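Local coordinates for Iron(3+)-hydroxamate-binding protein FhuD (Bacillus subtilis subsp. subtilis, PDB 3G9Q), which binds iron(3+)-hydroxamate complexes such as ferrichrome and coprogen and hands them to the membrane permease of the FhuCBGD ABC importer, at residues E186-I189 with Y195-I198; S149-N154 with E201-F206; V17-D22 with G26-L31. One frame throughout, in Å; residues are numbered along the deposited sequence.

Contact 1 (E186-I189 with Y195-I198); sequences EKAI and YTSI
Tyr195 meets residues 186-189 of helix 182-189 through its backbone, with its CA lying 4.4 Å from the CA of Ala188. The methyl CB of Ala188 lies 4.2 Å from Tyr195 CA, while Tyr195 N and Ala188 O stay 4.0 Å apart, beyond hydrogen-bonding distance. The bond from CA to CB of Tyr195 points away from the helix, and its ring meets that of Phe165. Thr196 is the residue that reaches across. Its CB points at the helix, and chi1 of -56° sets OG1 anti to the carbonyl carbon and CG2 anti to the backbone N. OG1 settles against the Lys187-Ala188 peptide: it is 3.4 Å from Lys187 C and 3.6 Å from Ala188 N, with Lys187 CB at 3.5 Å. Lys187 O is equally near, but the angle is poor, so the evidence supports van der Waals contact of a hydroxyl with a peptide and two beta carbons. The Lys187 chain, bent at chi2, carries its amino end away from the strand. Further on, Ile198 turns to helix 203-206, packing on Leu203 and Phe206. Strand 195-198 is one of the two outermost strands of the mixed sheet within this chain, hydrogen-bonded antiparallel to strand 157-161 through Thr196 with Val160 and Ile198 with Ile158; five residues, 190-194, link segment 186-189 to it.

Contact 2 (S149-N154 with E201-F206); sequences SIMQTN and EKLPDF
Phe206, the one aromatic ring in this contact, presents its beta carbon to Met151 and not a ring face: Phe206 CB is 4.2 Å from CE of Met151, a selenomethionine. The bond from CA to CB aims at strand 148-154, but the ring beyond it swings away, and Leu183 and Thr184 of helix 182-189 are among the residues that touch it. Met151 is the centre of the contact. Its chi1 of 42° places CG between the backbone N and the carbonyl carbon, chi2 then extends the chain toward residues 203-206, and the bend at chi3 (82°) turns CE toward Phe206. The selenium itself packs against Leu203, with SE 3.8 Å from Leu203 CD1, the two side chains passing at a slant. Leu203 leaves its backbone off to one side of the strand; its branched end comes closer, and Ile158, Ile230 and Trp231 also touch that side chain. Two residues back along the strand, Ser149 faces the same way, and its OG lies 3.6 Å from Phe206 O. Both of these polar atoms have their bonds elsewhere: Ser149 OG with the backbone N of Gly208, Phe206 O with Thr181 OG1. The short, weakly bonded helix 203-206 therefore covers a face of the mixed sheet by apolar packing of buried side chains, and the polar atoms beside it are satisfied by neighbouring loops. With 136 Å² buried and without a directional bond between the segments, the contact is consistent with hydrophobic packing.

Contact 3 (V17-D22 with G26-L31); sequences VVVMAD and GYFKTL
The backbones come nearest at Val17 and Phe28, their CA atoms being 8.8 Å apart, which leaves room for one layer of side chains between strand 17-19 and helix 25-31. That layer consists of Val17 and Val19 from the strand and Phe28 from the helix. The two valines are alternate residues of the strand, and both direct CB at the helix. Val17 CG1 reaches Phe28 CE1 at 4.4 Å; Val19 CG2 lies at the same 4.4 Å from Phe28 CD2. CE1 and CD2 are para to each other on the ring, so the two methyls meet it at opposite corners, and both approach at a slant to the ring plane. Chi1 of -76° sets Phe28 CG opposite its own carbonyl carbon and throws the ring out toward the strand. The ring also meets that of Phe111 in helix 106-115, with the planes at about 45°.

The two segments form the first half of a beta-alpha-beta crossover, in which helix 25-31 leads to strand 35-37, the parallel neighbour of strand 17-19 in a four-stranded sheet. Backbone bonds of Val17 to Asn34 and Val36 confirm that pairing, while on the strand's other edge the backbone of Val18 bonds Leu74 and Ile76 of strand 74-78. Within the helix, Gly26 O accepts two bonds from Thr30: the backbone N at 3.1 Å, as in a regular helical turn, and the hydroxyl OG1 at 2.9 Å. The hydroxyl approaches with a C=O...OG1 angle of 159°, tilted somewhat from the carbonyl plane. At the same residue, Gly26 N is hydrogen-bonded to Tyr48 OH, which ties this turn to a more distant part of the chain.

In the fold
Contacts 1 and 2 are neighbours, with centres 10 Å apart, and contact 1 is nested within the chain loop that contact 2 closes. They share a boundary, where Lys187 CG lies 4.1 Å from Phe206 CZ. Both reach the same mixed sheet. Contact 3 belongs to the separate parallel sheet across the chain's centre, its centre 32 Å from that of contact 1 and 34 Å from that of contact 2; nearest atoms are about 18 and 14 Å away. This separation is consistent with the two-lobed fold of the family, in which the iron-siderophore is probably held in the cleft between lobes.

Contact 1 (E186-I189 with Y195-I198)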
loop_
_atom_site.group_PDB
_atom_site.type_symbol
_atom_site.label_atom_id
_atom_site.label_comp_id
_atom_site.label_asym_id
_atom_site.label_seq_id
_atom_site.Cartn_x
_atom_site.Cartn_y
_atom_site.Cartn_z
ATOM N N GLU A 186 -13.873 -11.676 13.004
ATOM C CA GLU A 186 -13.625 -12.055 14.388
ATOM C C GLU A 186 -12.139 -12.111 14.725
ATOM O O GLU A 186 -11.737 -11.704 15.806
ATOM C CB GLU A 186 -14.253 -13.428 14.671
ATOM C CG GLU A 186 -14.159 -13.913 16.128
ATOM C CD GLU A 186 -14.710 -15.331 16.315
ATOM O OE1 GLU A 186 -15.845 -15.592 15.850
ATOM O OE2 GLU A 186 -14.018 -16.186 16.928
ATOM N N LYS A 187 -11.319 -12.594 13.801
ATOM C CA LYS A 187 -9.906 -12.718 14.091
ATOM C C LYS A 187 -8.991 -11.635 13.559
ATOM O O LYS A 187 -8.201 -11.065 14.310
ATOM C CB LYS A 187 -9.405 -14.082 13.617
ATOM C CG LYS A 187 -10.066 -15.273 14.314
ATOM C CD LYS A 187 -9.888 -15.222 15.824
ATOM C CE LYS A 187 -10.192 -16.569 16.461
ATOM N NZ LYS A 187 -9.205 -17.610 16.055
ATOM N N ALA A 188 -9.088 -11.346 12.271
ATOM C CA ALA A 188 -8.216 -10.348 11.675
ATOM C C ALA A 188 -8.713 -8.909 11.781
ATOM O O ALA A 188 -7.992 -7.990 11.409
ATOM C CB ALA A 188 -7.950 -10.701 10.224
ATOM N N ILE A 189 -9.926 -8.695 12.281
ATOM C CA ILE A 189 -10.419 -7.329 12.403
ATOM C C ILE A 189 -10.782 -6.939 13.830
ATOM O O ILE A 189 -9.985 -6.315 14.532
ATOM C CB ILE A 189 -11.642 -7.068 11.490
ATOM C CG1 ILE A 189 -11.242 -7.197 10.021
ATOM C CG2 ILE A 189 -12.170 -5.661 11.711
ATOM C CD1 ILE A 189 -12.408 -7.375 9.048
ATOM N N TYR A 195 -4.029 -8.741 11.618
ATOM C CA TYR A 195 -3.900 -9.954 10.806
ATOM C C TYR A 195 -3.889 -11.192 11.711
ATOM O O TYR A 195 -3.946 -11.068 12.932
ATOM C CB TYR A 195 -2.625 -9.903 9.950
ATOM C CG TYR A 195 -1.371 -10.271 10.687
ATOM C CD1 TYR A 195 -0.910 -11.586 10.693
ATOM C CD2 TYR A 195 -0.678 -9.315 11.440
ATOM C CE1 TYR A 195 0.202 -11.946 11.428
ATOM C CE2 TYR A 195 0.439 -9.662 12.186
ATOM C CZ TYR A 195 0.871 -10.984 12.176
ATOM O OH TYR A 195 1.968 -11.344 12.922
ATOM N N THR A 196 -3.836 -12.376 11.108
ATOM C CA THR A 196 -3.831 -13.639 11.850
ATOM C C THR A 196 -3.055 -14.669 11.051
ATOM O O THR A 196 -3.334 -14.890 9.866
ATOM C CB THR A 196 -5.266 -14.225 12.048
ATOM O OG1 THR A 196 -6.112 -13.264 12.692
ATOM C CG2 THR A 196 -5.222 -15.492 12.895
ATOM N N SER A 197 -2.076 -15.295 11.694
ATOM C CA SER A 197 -1.297 -16.329 11.028
ATOM C C SER A 197 -1.998 -17.636 11.359
ATOM O O SER A 197 -2.182 -17.964 12.529
ATOM C CB SER A 197 0.139 -16.351 11.546
ATOM O OG SER A 197 0.892 -17.309 10.816
ATOM N N ILE A 198 -2.406 -18.368 10.326
ATOM C CA ILE A 198 -3.106 -19.631 10.522
ATOM C C ILE A 198 -2.392 -20.800 9.857
ATOM O O ILE A 198 -1.424 -20.616 9.116
ATOM C CB ILE A 198 -4.568 -19.569 9.982
ATOM C CG1 ILE A 198 -4.605 -19.785 8.459
ATOM C CG2 ILE A 198 -5.197 -18.248 10.352
ATOM C CD1 ILE A 198 -5.986 -20.101 7.886
#

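Contact 2 (S149-N154 with E201-F206)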
loop_
_atom_site.group_PDB
_atom_site.type_symbol
_atom_site.label_atom_id
_atom_site.label_comp_id
_atom_site.label_asym_id
_atom_site.label_seq_id
_atom_site.Cartn_x
_atom_site.Cartn_y
_atom_site.Cartn_z
ATOM N N SER A 149 -11.489 -12.479 0.862
ATOM C CA SER A 149 -10.355 -12.711 1.751
ATOM C C SER A 149 -9.088 -12.088 1.223
ATOM O O SER A 149 -8.957 -11.828 0.030
ATOM C CB SER A 149 -10.075 -14.210 1.909
ATOM O OG SER A 149 -11.216 -14.940 2.283
ATOM N N ILE A 150 -8.146 -11.853 2.122
ATOM C CA ILE A 150 -6.853 -11.338 1.711
ATOM C C ILE A 150 -5.802 -12.134 2.462
ATOM O O ILE A 150 -5.772 -12.126 3.699
ATOM C CB ILE A 150 -6.657 -9.863 2.041
ATOM C CG1 ILE A 150 -7.757 -9.031 1.366
ATOM C CG2 ILE A 150 -5.257 -9.438 1.574
ATOM C CD1 ILE A 150 -7.854 -7.586 1.847
HETATM N N MSE A 151 -4.949 -12.840 1.730
HETATM C CA MSE A 151 -3.921 -13.621 2.389
HETATM C C MSE A 151 -2.629 -13.804 1.623
HETATM O O MSE A 151 -2.613 -13.881 0.394
HETATM C CB MSE A 151 -4.485 -14.986 2.829
HETATM C CG MSE A 151 -5.406 -15.702 1.835
HETATM SE SE MSE A 151 -6.403 -17.278 2.571
HETATM C CE MSE A 151 -7.919 -16.371 3.450
ATOM N N GLN A 152 -1.532 -13.839 2.372
ATOM C CA GLN A 152 -0.216 -14.027 1.778
ATOM C C GLN A 152 0.484 -15.194 2.421
ATOM O O GLN A 152 0.297 -15.485 3.602
ATOM C CB GLN A 152 0.642 -12.774 1.922
ATOM C CG GLN A 152 0.081 -11.568 1.202
ATOM C CD GLN A 152 0.988 -10.375 1.325
ATOM O OE1 GLN A 152 1.281 -9.911 2.429
ATOM N NE2 GLN A 152 1.447 -9.872 0.189
ATOM N N THR A 153 1.315 -15.845 1.627
ATOM C CA THR A 153 2.041 -17.016 2.070
ATOM C C THR A 153 3.515 -16.735 2.304
ATOM O O THR A 153 4.124 -15.923 1.604
ATOM C CB THR A 153 1.915 -18.132 1.021
ATOM O OG1 THR A 153 2.495 -19.342 1.524
ATOM C CG2 THR A 153 2.626 -17.723 -0.272
ATOM N N ASN A 154 4.076 -17.421 3.295
ATOM C CA ASN A 154 5.483 -17.292 3.645
ATOM C C ASN A 154 5.937 -18.554 4.358
ATOM O O ASN A 154 5.914 -18.625 5.583
ATOM C CB ASN A 154 5.708 -16.090 4.557
ATOM C CG ASN A 154 7.159 -15.947 4.975
ATOM O OD1 ASN A 154 8.064 -15.887 4.131
ATOM N ND2 ASN A 154 7.389 -15.889 6.283
ATOM N N GLU A 201 -4.576 -25.977 7.549
ATOM C CA GLU A 201 -5.766 -26.750 7.879
ATOM C C GLU A 201 -7.001 -25.882 8.069
ATOM O O GLU A 201 -8.108 -26.267 7.689
ATOM C CB GLU A 201 -5.524 -27.566 9.158
ATOM C CG GLU A 201 -4.916 -28.951 8.916
ATOM C CD GLU A 201 -3.436 -28.910 8.554
ATOM O OE1 GLU A 201 -2.926 -29.928 8.014
ATOM O OE2 GLU A 201 -2.786 -27.868 8.825
ATOM N N LYS A 202 -6.801 -24.714 8.666
ATOM C CA LYS A 202 -7.898 -23.800 8.934
ATOM C C LYS A 202 -8.219 -22.866 7.771
ATOM O O LYS A 202 -9.034 -21.948 7.899
ATOM C CB LYS A 202 -7.587 -22.989 10.187
ATOM C CG LYS A 202 -7.924 -23.719 11.465
ATOM C CD LYS A 202 -7.583 -22.879 12.683
ATOM C CE LYS A 202 -6.084 -22.909 12.980
ATOM N NZ LYS A 202 -5.630 -24.293 13.359
ATOM N N LEU A 203 -7.577 -23.117 6.634
ATOM C CA LEU A 203 -7.783 -22.315 5.443
ATOM C C LEU A 203 -9.253 -22.316 5.006
ATOM O O LEU A 203 -9.835 -21.258 4.781
ATOM C CB LEU A 203 -6.881 -22.822 4.318
ATOM C CG LEU A 203 -6.453 -21.774 3.295
ATOM C CD1 LEU A 203 -5.695 -20.675 4.011
ATOM C CD2 LEU A 203 -5.580 -22.411 2.227
ATOM N N PRO A 204 -9.880 -23.495 4.885
ATOM C CA PRO A 204 -11.286 -23.533 4.473
ATOM C C PRO A 204 -12.205 -22.825 5.461
ATOM O O PRO A 204 -13.361 -22.563 5.155
ATOM C CB PRO A 204 -11.595 -25.026 4.414
ATOM C CG PRO A 204 -10.270 -25.631 4.090
ATOM C CD PRO A 204 -9.338 -24.858 4.977
ATOM N N ASP A 205 -11.694 -22.522 6.648
ATOM C CA ASP A 205 -12.498 -21.860 7.661
ATOM C C ASP A 205 -12.502 -20.348 7.500
ATOM O O ASP A 205 -13.388 -19.659 8.006
ATOM C CB ASP A 205 -11.994 -22.235 9.055
ATOM C CG ASP A 205 -12.002 -23.733 9.294
ATOM O OD1 ASP A 205 -11.485 -24.171 10.351
ATOM O OD2 ASP A 205 -12.525 -24.473 8.425
ATOM N N PHE A 206 -11.509 -19.829 6.791
ATOM C CA PHE A 206 -11.397 -18.391 6.566
ATOM C C PHE A 206 -11.769 -18.006 5.148
ATOM O O PHE A 206 -12.436 -17.000 4.928
ATOM C CB PHE A 206 -9.965 -17.942 6.822
ATOM C CG PHE A 206 -9.651 -17.721 8.260
ATOM C CD1 PHE A 206 -10.053 -16.541 8.894
ATOM C CD2 PHE A 206 -8.922 -18.667 8.978
ATOM C CE1 PHE A 206 -9.728 -16.294 10.222
ATOM C CE2 PHE A 206 -8.590 -18.437 10.310
ATOM C CZ PHE A 206 -8.995 -17.239 10.937
#

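Contact 3 (V17-D22 with G26-L31)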
loop_
_atom_site.group_PDB
_atom_site.type_symbol
_atom_site.label_atom_id
_atom_site.label_comp_id
_atom_site.label_asym_id
_atom_site.label_seq_id
_atom_site.Cartn_x
_atom_site.Cartn_y
_atom_site.Cartn_z
ATOM N N VAL A 17 14.007 17.640 -3.052
ATOM C CA VAL A 17 13.717 16.790 -1.901
ATOM C C VAL A 17 14.254 15.366 -2.045
ATOM O O VAL A 17 14.063 14.713 -3.068
ATOM C CB VAL A 17 12.187 16.683 -1.645
ATOM C CG1 VAL A 17 11.926 15.788 -0.447
ATOM C CG2 VAL A 17 11.590 18.058 -1.410
ATOM N N VAL A 18 14.936 14.901 -1.006
ATOM C CA VAL A 18 15.463 13.546 -0.971
ATOM C C VAL A 18 14.599 12.805 0.053
ATOM O O VAL A 18 14.541 13.185 1.235
ATOM C CB VAL A 18 16.945 13.514 -0.515
ATOM C CG1 VAL A 18 17.400 12.076 -0.295
ATOM C CG2 VAL A 18 17.820 14.191 -1.544
ATOM N N VAL A 19 13.915 11.764 -0.413
ATOM C CA VAL A 19 13.029 10.976 0.431
ATOM C C VAL A 19 13.655 9.637 0.772
ATOM O O VAL A 19 13.786 8.781 -0.092
ATOM C CB VAL A 19 11.686 10.727 -0.288
ATOM C CG1 VAL A 19 10.737 9.973 0.616
ATOM C CG2 VAL A 19 11.080 12.048 -0.717
HETATM N N MSE A 20 14.049 9.444 2.023
HETATM C CA MSE A 20 14.656 8.173 2.401
HETATM C C MSE A 20 13.634 7.140 2.891
HETATM O O MSE A 20 13.962 5.965 3.090
HETATM C CB MSE A 20 15.768 8.408 3.432
HETATM C CG MSE A 20 17.105 8.820 2.795
HETATM SE SE MSE A 20 18.306 9.815 3.974
HETATM C CE MSE A 20 19.266 8.348 4.825
ATOM N N ALA A 21 12.389 7.579 3.060
ATOM C CA ALA A 21 11.303 6.691 3.486
ATOM C C ALA A 21 10.504 6.283 2.248
ATOM O O ALA A 21 9.552 6.962 1.875
ATOM C CB ALA A 21 10.395 7.413 4.476
ATOM N N ASP A 22 10.894 5.182 1.613
ATOM C CA ASP A 22 10.222 4.690 0.400
ATOM C C ASP A 22 8.707 4.892 0.361
ATOM O O ASP A 22 8.163 5.330 -0.648
ATOM C CB ASP A 22 10.519 3.200 0.215
ATOM C CG ASP A 22 10.557 2.457 1.534
ATOM O OD1 ASP A 22 11.456 2.772 2.344
ATOM O OD2 ASP A 22 9.707 1.573 1.764
ATOM N N GLY A 26 5.469 8.464 -3.265
ATOM C CA GLY A 26 4.237 8.749 -3.985
ATOM C C GLY A 26 3.451 9.959 -3.482
ATOM O O GLY A 26 2.664 10.540 -4.231
ATOM N N TYR A 27 3.648 10.333 -2.214
ATOM C CA TYR A 27 2.959 11.489 -1.623
ATOM C C TYR A 27 3.447 12.805 -2.218
ATOM O O TYR A 27 2.655 13.670 -2.588
ATOM C CB TYR A 27 3.162 11.555 -0.094
ATOM C CG TYR A 27 2.367 10.545 0.694
ATOM C CD1 TYR A 27 2.852 9.262 0.887
ATOM C CD2 TYR A 27 1.116 10.856 1.206
ATOM C CE1 TYR A 27 2.118 8.315 1.560
ATOM C CE2 TYR A 27 0.366 9.910 1.882
ATOM C CZ TYR A 27 0.872 8.641 2.057
ATOM O OH TYR A 27 0.142 7.672 2.724
ATOM N N PHE A 28 4.766 12.946 -2.294
ATOM C CA PHE A 28 5.389 14.146 -2.815
ATOM C C PHE A 28 5.171 14.197 -4.325
ATOM O O PHE A 28 5.028 15.274 -4.901
ATOM C CB PHE A 28 6.881 14.147 -2.445
ATOM C CG PHE A 28 7.148 14.489 -0.990
ATOM C CD1 PHE A 28 7.530 15.768 -0.622
ATOM C CD2 PHE A 28 6.961 13.546 0.014
ATOM C CE1 PHE A 28 7.714 16.102 0.722
ATOM C CE2 PHE A 28 7.143 13.879 1.358
ATOM C CZ PHE A 28 7.517 15.154 1.707
ATOM N N LYS A 29 5.128 13.031 -4.963
ATOM C CA LYS A 29 4.896 12.979 -6.400
ATOM C C LYS A 29 3.503 13.553 -6.655
ATOM O O LYS A 29 3.328 14.416 -7.512
ATOM C CB LYS A 29 4.992 11.533 -6.919
ATOM C CG LYS A 29 4.913 11.400 -8.434
ATOM C CD LYS A 29 5.988 12.201 -9.112
ATOM C CE LYS A 29 5.569 12.510 -10.533
ATOM N NZ LYS A 29 6.415 13.586 -11.123
ATOM N N THR A 30 2.511 13.093 -5.901
ATOM C CA THR A 30 1.160 13.615 -6.083
ATOM C C THR A 30 1.140 15.140 -5.897
ATOM O O THR A 30 0.583 15.864 -6.722
ATOM C CB THR A 30 0.145 12.975 -5.104
ATOM O OG1 THR A 30 0.143 11.557 -5.285
ATOM C CG2 THR A 30 -1.263 13.494 -5.376
ATOM N N LEU A 31 1.761 15.625 -4.826
ATOM C CA LEU A 31 1.799 17.058 -4.558
ATOM C C LEU A 31 2.592 17.835 -5.619
ATOM O O LEU A 31 2.404 19.045 -5.790
ATOM C CB LEU A 31 2.382 17.316 -3.158
ATOM C CG LEU A 31 1.505 17.272 -1.893
ATOM C CD1 LEU A 31 0.148 16.714 -2.167
ATOM C CD2 LEU A 31 2.239 16.467 -0.832
#